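PDB 6FSF: GTPase-activating protein BEM3 from Saccharomyces cerevisiae S288C, which activates the GTPase activity of CDC42 and, less efficiently, of RHO1, binds phosphatidylinositol 3-phosphate, and is represented here by its tandem PX and PH domains. Local coordinates for residues I7-F10 with V11-E14; Q172-K176 with N177-E181. All coordinates share one frame; numbering follows the deposited sequence.

Contact 1 of 2, residues I7-F10 with V11-E14; sequences IPLF and VQPE
Leu9 and Gln12 meet across an irregular turn in the N-terminal lead-in to strand 19-29, the first strand of the PX-domain sheet. Between Leu9 and Gln12, Phe10 alone has helix-like backbone angles; Leu9, Val11 and Gln12 are extended. This kink swings the chain round and leaves the CA atoms of Leu9 and Gln12 6.3 Å apart. The two halves of the turn share no hydrogen bond, so its shape probably rests on side-chain packing and on partners outside it.

The contact between Leu9 and Gln12 is apolar against amide. Gln12 is bent at its second torsion (chi2 -66°), which folds its amide back toward Leu9. The two side chains cross at about a right angle. Gln12 NE2 stands 3.9 Å from Leu9 CB. Leu9 CD1 comes obliquely to the same amide and is nearly equidistant from its two ends, at 4.0 Å from Gln12 NE2 and 4.1 Å from Gln12 OE1. This is van der Waals contact and gives the amide no polar partner.

Outside the turn, Leu9 packs on Leu119, Ala122 and Gln123 of helix 115-125. Phe10 N is hydrogen-bonded to Ser126 OG, and the Phe10 ring makes an edge-to-face stack with Phe51. The lead-in is thus held on the PX fold at several points.

The one apolar side-chain pair across the turn is looser: Pro13 CD, at the start of a 3-10 segment, lies 4.4 Å from Leu9 CD1.

Contact 2 of 2, residues Q172-K176 with N177-E181; sequences QLFDK and NQLTE
The Phe174 ring has Leu179 over one face. Leu179 CD2 sits 3.7 Å above the ring plane, offset toward the rim, in a CH-pi contact 26° off the ring normal. The two side chains run side by side and point the same way, and Leu179 CG reaches 3.5 Å from Phe174 CE1. The backbone carbonyl carbons of Asn177 and Gln178 approach the ring obliquely. The Gln172 amide flanks the same leucine, with Gln172 OE1 3.3 Å from Leu179 CD2. Leu179 has an unstaggered first torsion (chi1 -99°); its CD2 touches both the ring and Gln172 OE1, while its CD1 turns to the amide oxygen. A serine in place of Phe174 would probably leave Leu179 CD2 without the ring it lies on and open a gap beside Ile165.

These residues belong to the hairpin of strands 170-174 and 179-184 in the PH domain. Lys176 and Asn177 both take left-handed helical angles, close to a type III' turn. Asp175 N closes the turn with a 2.9 Å hydrogen bond to Gln178 O. Next to the turn, toward the strands, is a classic beta bulge, in which Thr180 and Glu181 both face Leu173. Leu173 O accepts Thr180 N at 3.2 Å and, weakly, Glu181 N at 3.4 Å. Leu173 N gives a nearly straight bond (172°) to Glu181 O, 2.9 Å away.

Beside the bulge, Thr180 CG2 meets Asp175 CB at 3.6 Å. Leu173 and Glu181 lie together on the sheet face away from Phe174, where both touch Leu147. Glu181 OE2 forms a salt bridge with Arg162 NH1, and Asp175 OD1 is a long, weak ion partner of Arg162 NH2. The salt bridge probably helps keep the Glu181 carboxylate ionised; Asp175 can add only a weak share.

Overall arrangement
The two contacts lie in different domains of the tandem. Contact 1 belongs to the N-terminal lead-in packed on the PX fold; contact 2 is a hairpin of the PH domain. Their centres are 38 Å apart, and their nearest atoms about 24 Å, so they do not touch. Both are surface contacts and both are local, each within one continuous run of chain. Strand 19-29 relates them: residues 7-14 lead into it, and its Arg29 is touched by the side chains of Asp175 and Lys176 at the hairpin turn. Contact 2 therefore sits where the PH domain meets the PX sheet, and contact 1 lies well away from that junction.

Contact 1 of 2, residues I7-F10 with V11-E14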
ATOM      1  N   ILE A   7       8.930 -21.758 -14.215  1.00128.45           N
ATOM      2  CA  ILE A   7       8.833 -21.408 -12.801  1.00115.45           C
ATOM      3  C   ILE A   7       7.376 -21.642 -12.412  1.00 93.53           C
ATOM      4  O   ILE A   7       6.482 -21.281 -13.187  1.00 83.52           O
ATOM      5  CB  ILE A   7       9.293 -19.959 -12.557  1.00114.46           C
ATOM      6  CG1 ILE A   7      10.788 -19.809 -12.874  1.00125.94           C
ATOM      7  CG2 ILE A   7       9.013 -19.520 -11.126  1.00104.98           C
ATOM      8  CD1 ILE A   7      11.111 -19.315 -14.284  1.00128.23           C
ATOM      9  N   PRO A   8       7.079 -22.264 -11.266  1.00 90.88           N
ATOM     10  CA  PRO A   8       5.688 -22.647 -10.973  1.00 95.10           C
ATOM     11  C   PRO A   8       4.733 -21.462 -10.992  1.00 92.42           C
ATOM     12  O   PRO A   8       5.007 -20.404 -10.423  1.00 82.55           O
ATOM     13  CB  PRO A   8       5.779 -23.262  -9.572  1.00 95.53           C
ATOM     14  CG  PRO A   8       7.065 -22.749  -9.004  1.00 96.23           C
ATOM     15  CD  PRO A   8       7.984 -22.693 -10.185  1.00 97.16           C
ATOM     16  N   LEU A   9       3.596 -21.659 -11.653  1.00 86.15           N
ATOM     17  CA  LEU A   9       2.584 -20.626 -11.819  1.00 78.26           C
ATOM     18  C   LEU A   9       1.461 -20.828 -10.810  1.00 78.88           C
ATOM     19  O   LEU A   9       0.888 -21.918 -10.720  1.00 86.66           O
ATOM     20  CB  LEU A   9       2.016 -20.641 -13.241  1.00 69.61           C
ATOM     21  CG  LEU A   9       3.018 -20.677 -14.395  1.00 67.33           C
ATOM     22  CD1 LEU A   9       2.296 -20.685 -15.735  1.00 67.12           C
ATOM     23  CD2 LEU A   9       3.992 -19.510 -14.321  1.00 66.85           C
ATOM     24  N   PHE A  10       1.148 -19.772 -10.054  1.00 71.76           N
ATOM     25  CA  PHE A  10       0.041 -19.853  -9.109  1.00 64.15           C
ATOM     26  C   PHE A  10      -1.307 -19.767  -9.811  1.00 66.09           C
ATOM     27  O   PHE A  10      -2.273 -20.399  -9.368  1.00 74.17           O
ATOM     28  CB  PHE A  10       0.148 -18.746  -8.058  1.00 64.14           C
ATOM     29  CG  PHE A  10       1.310 -18.906  -7.109  1.00 63.49           C
ATOM     30  CD1 PHE A  10       2.130 -20.021  -7.169  1.00 62.06           C
ATOM     31  CD2 PHE A  10       1.573 -17.939  -6.149  1.00 63.92           C
ATOM     32  CE1 PHE A  10       3.195 -20.164  -6.298  1.00 67.17           C
ATOM     33  CE2 PHE A  10       2.633 -18.079  -5.275  1.00 61.43           C
ATOM     34  CZ  PHE A  10       3.447 -19.192  -5.351  1.00 58.92           C
ATOM     35  N   VAL A  11      -1.387 -18.997 -10.896  1.00 63.05           N
ATOM     36  CA  VAL A  11      -2.614 -18.831 -11.669  1.00 70.14           C
ATOM     37  C   VAL A  11      -2.256 -18.941 -13.144  1.00 73.10           C
ATOM     38  O   VAL A  11      -1.395 -18.200 -13.632  1.00 73.94           O
ATOM     39  CB  VAL A  11      -3.308 -17.485 -11.385  1.00 69.53           C
ATOM     40  CG1 VAL A  11      -4.518 -17.312 -12.291  1.00 78.93           C
ATOM     41  CG2 VAL A  11      -3.718 -17.386  -9.920  1.00 62.35           C
ATOM     42  N   GLN A  12      -2.905 -19.862 -13.850  1.00 76.25           N
ATOM     43  CA  GLN A  12      -2.658 -20.012 -15.277  1.00 79.13           C
ATOM     44  C   GLN A  12      -3.140 -18.768 -16.022  1.00 73.38           C
ATOM     45  O   GLN A  12      -4.129 -18.145 -15.618  1.00 71.11           O
ATOM     46  CB  GLN A  12      -3.364 -21.256 -15.816  1.00 83.73           C
ATOM     47  CG  GLN A  12      -2.869 -22.560 -15.211  1.00 85.76           C
ATOM     48  CD  GLN A  12      -1.435 -22.872 -15.591  1.00 82.71           C
ATOM     49  OE1 GLN A  12      -1.067 -22.827 -16.764  1.00 83.92           O
ATOM     50  NE2 GLN A  12      -0.617 -23.190 -14.595  1.00 76.63           N
ATOM     51  N   PRO A  13      -2.460 -18.374 -17.104  1.00 74.19           N
ATOM     52  CA  PRO A  13      -2.879 -17.159 -17.825  1.00 74.77           C
ATOM     53  C   PRO A  13      -4.315 -17.205 -18.319  1.00 82.49           C
ATOM     54  O   PRO A  13      -5.000 -16.174 -18.312  1.00 78.02           O
ATOM     55  CB  PRO A  13      -1.880 -17.089 -18.988  1.00 74.45           C
ATOM     56  CG  PRO A  13      -0.674 -17.817 -18.493  1.00 73.69           C
ATOM     57  CD  PRO A  13      -1.204 -18.931 -17.635  1.00 69.24           C
ATOM     58  N   GLU A  14      -4.795 -18.376 -18.743  1.00 93.25           N
ATOM     59  CA  GLU A  14      -6.170 -18.504 -19.211  1.00107.71           C
ATOM     60  C   GLU A  14      -7.193 -18.299 -18.101  1.00 96.96           C
ATOM     61  O   GLU A  14      -8.388 -18.183 -18.399  1.00 90.62           O
ATOM     62  CB  GLU A  14      -6.388 -19.878 -19.853  1.00125.30           C
ATOM     63  CG  GLU A  14      -5.519 -20.159 -21.071  1.00134.48           C
ATOM     64  CD  GLU A  14      -4.129 -20.645 -20.705  1.00136.91           C
ATOM     65  OE1 GLU A  14      -3.958 -21.179 -19.589  1.00138.58           O
ATOM     66  OE2 GLU A  14      -3.207 -20.489 -21.533  1.00135.36           O
TER

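Contact 2 of 2, residues Q172-K176 with N177-E181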
ATOM      1  N   GLN A 172       2.483   1.928  20.041  1.00102.30           N
ATOM      2  CA  GLN A 172       3.914   1.761  19.828  1.00102.85           C
ATOM      3  C   GLN A 172       4.224   1.950  18.351  1.00 99.03           C
ATOM      4  O   GLN A 172       3.542   1.385  17.494  1.00 94.81           O
ATOM      5  CB  GLN A 172       4.389   0.385  20.299  1.00109.31           C
ATOM      6  CG  GLN A 172       4.089   0.085  21.760  1.00117.98           C
ATOM      7  CD  GLN A 172       5.093  -0.872  22.380  1.00120.99           C
ATOM      8  OE1 GLN A 172       6.082  -1.248  21.751  1.00118.36           O
ATOM      9  NE2 GLN A 172       4.842  -1.267  23.623  1.00125.95           N
ATOM     10  N   LEU A 173       5.249   2.746  18.056  1.00 96.66           N
ATOM     11  CA  LEU A 173       5.684   3.006  16.692  1.00 89.44           C
ATOM     12  C   LEU A 173       7.106   2.498  16.498  1.00 89.71           C
ATOM     13  O   LEU A 173       7.978   2.724  17.342  1.00 94.60           O
ATOM     14  CB  LEU A 173       5.607   4.499  16.356  1.00 83.53           C
ATOM     15  CG  LEU A 173       4.242   5.161  16.565  1.00 81.63           C
ATOM     16  CD1 LEU A 173       4.257   6.614  16.112  1.00 80.78           C
ATOM     17  CD2 LEU A 173       3.148   4.390  15.849  1.00 77.33           C
ATOM     18  N   PHE A 174       7.334   1.817  15.376  1.00 79.82           N
ATOM     19  CA  PHE A 174       8.618   1.207  15.065  1.00 84.26           C
ATOM     20  C   PHE A 174       9.149   1.753  13.748  1.00 87.09           C
ATOM     21  O   PHE A 174       8.389   1.957  12.795  1.00 87.32           O
ATOM     22  CB  PHE A 174       8.508  -0.322  14.974  1.00 93.24           C
ATOM     23  CG  PHE A 174       7.951  -0.970  16.212  1.00102.53           C
ATOM     24  CD1 PHE A 174       8.795  -1.512  17.168  1.00105.08           C
ATOM     25  CD2 PHE A 174       6.582  -1.038  16.418  1.00101.18           C
ATOM     26  CE1 PHE A 174       8.284  -2.108  18.306  1.00104.29           C
ATOM     27  CE2 PHE A 174       6.066  -1.631  17.556  1.00102.60           C
ATOM     28  CZ  PHE A 174       6.918  -2.166  18.502  1.00104.62           C
ATOM     29  N   ASP A 175      10.458   1.989  13.702  1.00 89.53           N
ATOM     30  CA  ASP A 175      11.172   2.342  12.474  1.00 88.06           C
ATOM     31  C   ASP A 175      12.089   1.173  12.135  1.00 95.79           C
ATOM     32  O   ASP A 175      13.138   0.996  12.764  1.00 93.10           O
ATOM     33  CB  ASP A 175      11.962   3.636  12.636  1.00 87.16           C
ATOM     34  CG  ASP A 175      13.017   3.821  11.555  1.00 91.01           C
ATOM     35  OD1 ASP A 175      14.040   4.483  11.831  1.00 96.65           O
ATOM     36  OD2 ASP A 175      12.830   3.303  10.432  1.00 90.72           O
ATOM     37  N   LYS A 176      11.684   0.378  11.144  1.00 94.74           N
ATOM     38  CA  LYS A 176      12.436  -0.799  10.710  1.00102.25           C
ATOM     39  C   LYS A 176      12.665  -1.754  11.882  1.00110.43           C
ATOM     40  O   LYS A 176      13.784  -2.208  12.148  1.00119.69           O
ATOM     41  CB  LYS A 176      13.754  -0.386  10.050  1.00106.02           C
ATOM     42  CG  LYS A 176      13.559   0.650   8.948  1.00106.33           C
ATOM     43  CD  LYS A 176      14.801   1.496   8.720  1.00110.86           C
ATOM     44  CE  LYS A 176      15.898   0.704   8.036  1.00114.23           C
ATOM     45  NZ  LYS A 176      15.523   0.310   6.649  1.00113.98           N
ATOM     46  N   ASN A 177      11.570  -2.051  12.588  1.00112.21           N
ATOM     47  CA  ASN A 177      11.580  -2.910  13.775  1.00122.29           C
ATOM     48  C   ASN A 177      12.542  -2.383  14.843  1.00130.26           C
ATOM     49  O   ASN A 177      13.396  -3.108  15.356  1.00137.87           O
ATOM     50  CB  ASN A 177      11.904  -4.365  13.408  1.00125.74           C
ATOM     51  CG  ASN A 177      11.410  -5.355  14.453  1.00135.75           C
ATOM     52  OD1 ASN A 177      11.184  -4.997  15.612  1.00140.85           O
ATOM     53  ND2 ASN A 177      11.236  -6.608  14.042  1.00137.46           N
ATOM     54  N   GLN A 178      12.394  -1.102  15.177  1.00125.15           N
ATOM     55  CA  GLN A 178      13.094  -0.505  16.313  1.00119.40           C
ATOM     56  C   GLN A 178      12.162   0.506  16.962  1.00111.55           C
ATOM     57  O   GLN A 178      11.701   1.437  16.292  1.00111.97           O
ATOM     58  CB  GLN A 178      14.402   0.170  15.883  1.00122.03           C
ATOM     59  CG  GLN A 178      15.552  -0.784  15.599  1.00131.39           C
ATOM     60  CD  GLN A 178      16.793  -0.060  15.117  1.00138.97           C
ATOM     61  OE1 GLN A 178      16.745   1.133  14.812  1.00143.12           O
ATOM     62  NE2 GLN A 178      17.911  -0.774  15.047  1.00139.22           N
ATOM     63  N   LEU A 179      11.881   0.322  18.250  1.00103.04           N
ATOM     64  CA  LEU A 179      11.024   1.255  18.969  1.00104.77           C
ATOM     65  C   LEU A 179      11.608   2.659  18.928  1.00110.12           C
ATOM     66  O   LEU A 179      12.672   2.918  19.496  1.00115.70           O
ATOM     67  CB  LEU A 179      10.837   0.800  20.419  1.00106.58           C
ATOM     68  CG  LEU A 179       9.544   0.045  20.758  1.00111.97           C
ATOM     69  CD1 LEU A 179       9.573  -0.465  22.191  1.00116.74           C
ATOM     70  CD2 LEU A 179       8.313   0.914  20.518  1.00110.44           C
ATOM     71  N   THR A 180      10.911   3.564  18.235  1.00107.19           N
ATOM     72  CA  THR A 180      11.286   4.969  18.189  1.00103.68           C
ATOM     73  C   THR A 180      10.282   5.891  18.870  1.00 95.51           C
ATOM     74  O   THR A 180      10.644   7.025  19.202  1.00 99.89           O
ATOM     75  CB  THR A 180      11.478   5.436  16.736  1.00102.76           C
ATOM     76  OG1 THR A 180      10.244   5.315  16.020  1.00104.62           O
ATOM     77  CG2 THR A 180      12.543   4.602  16.041  1.00 99.91           C
ATOM     78  N   GLU A 181       9.048   5.440  19.100  1.00 91.97           N
ATOM     79  CA  GLU A 181       8.026   6.241  19.762  1.00 96.70           C
ATOM     80  C   GLU A 181       7.097   5.319  20.543  1.00 98.67           C
ATOM     81  O   GLU A 181       6.795   4.211  20.095  1.00102.87           O
ATOM     82  CB  GLU A 181       7.214   7.070  18.756  1.00 97.50           C
ATOM     83  CG  GLU A 181       7.914   8.306  18.189  1.00 99.73           C
ATOM     84  CD  GLU A 181       8.632   8.039  16.874  1.00100.60           C
ATOM     85  OE1 GLU A 181       9.316   8.958  16.371  1.00 98.41           O
ATOM     86  OE2 GLU A 181       8.514   6.915  16.341  1.00103.69           O
TER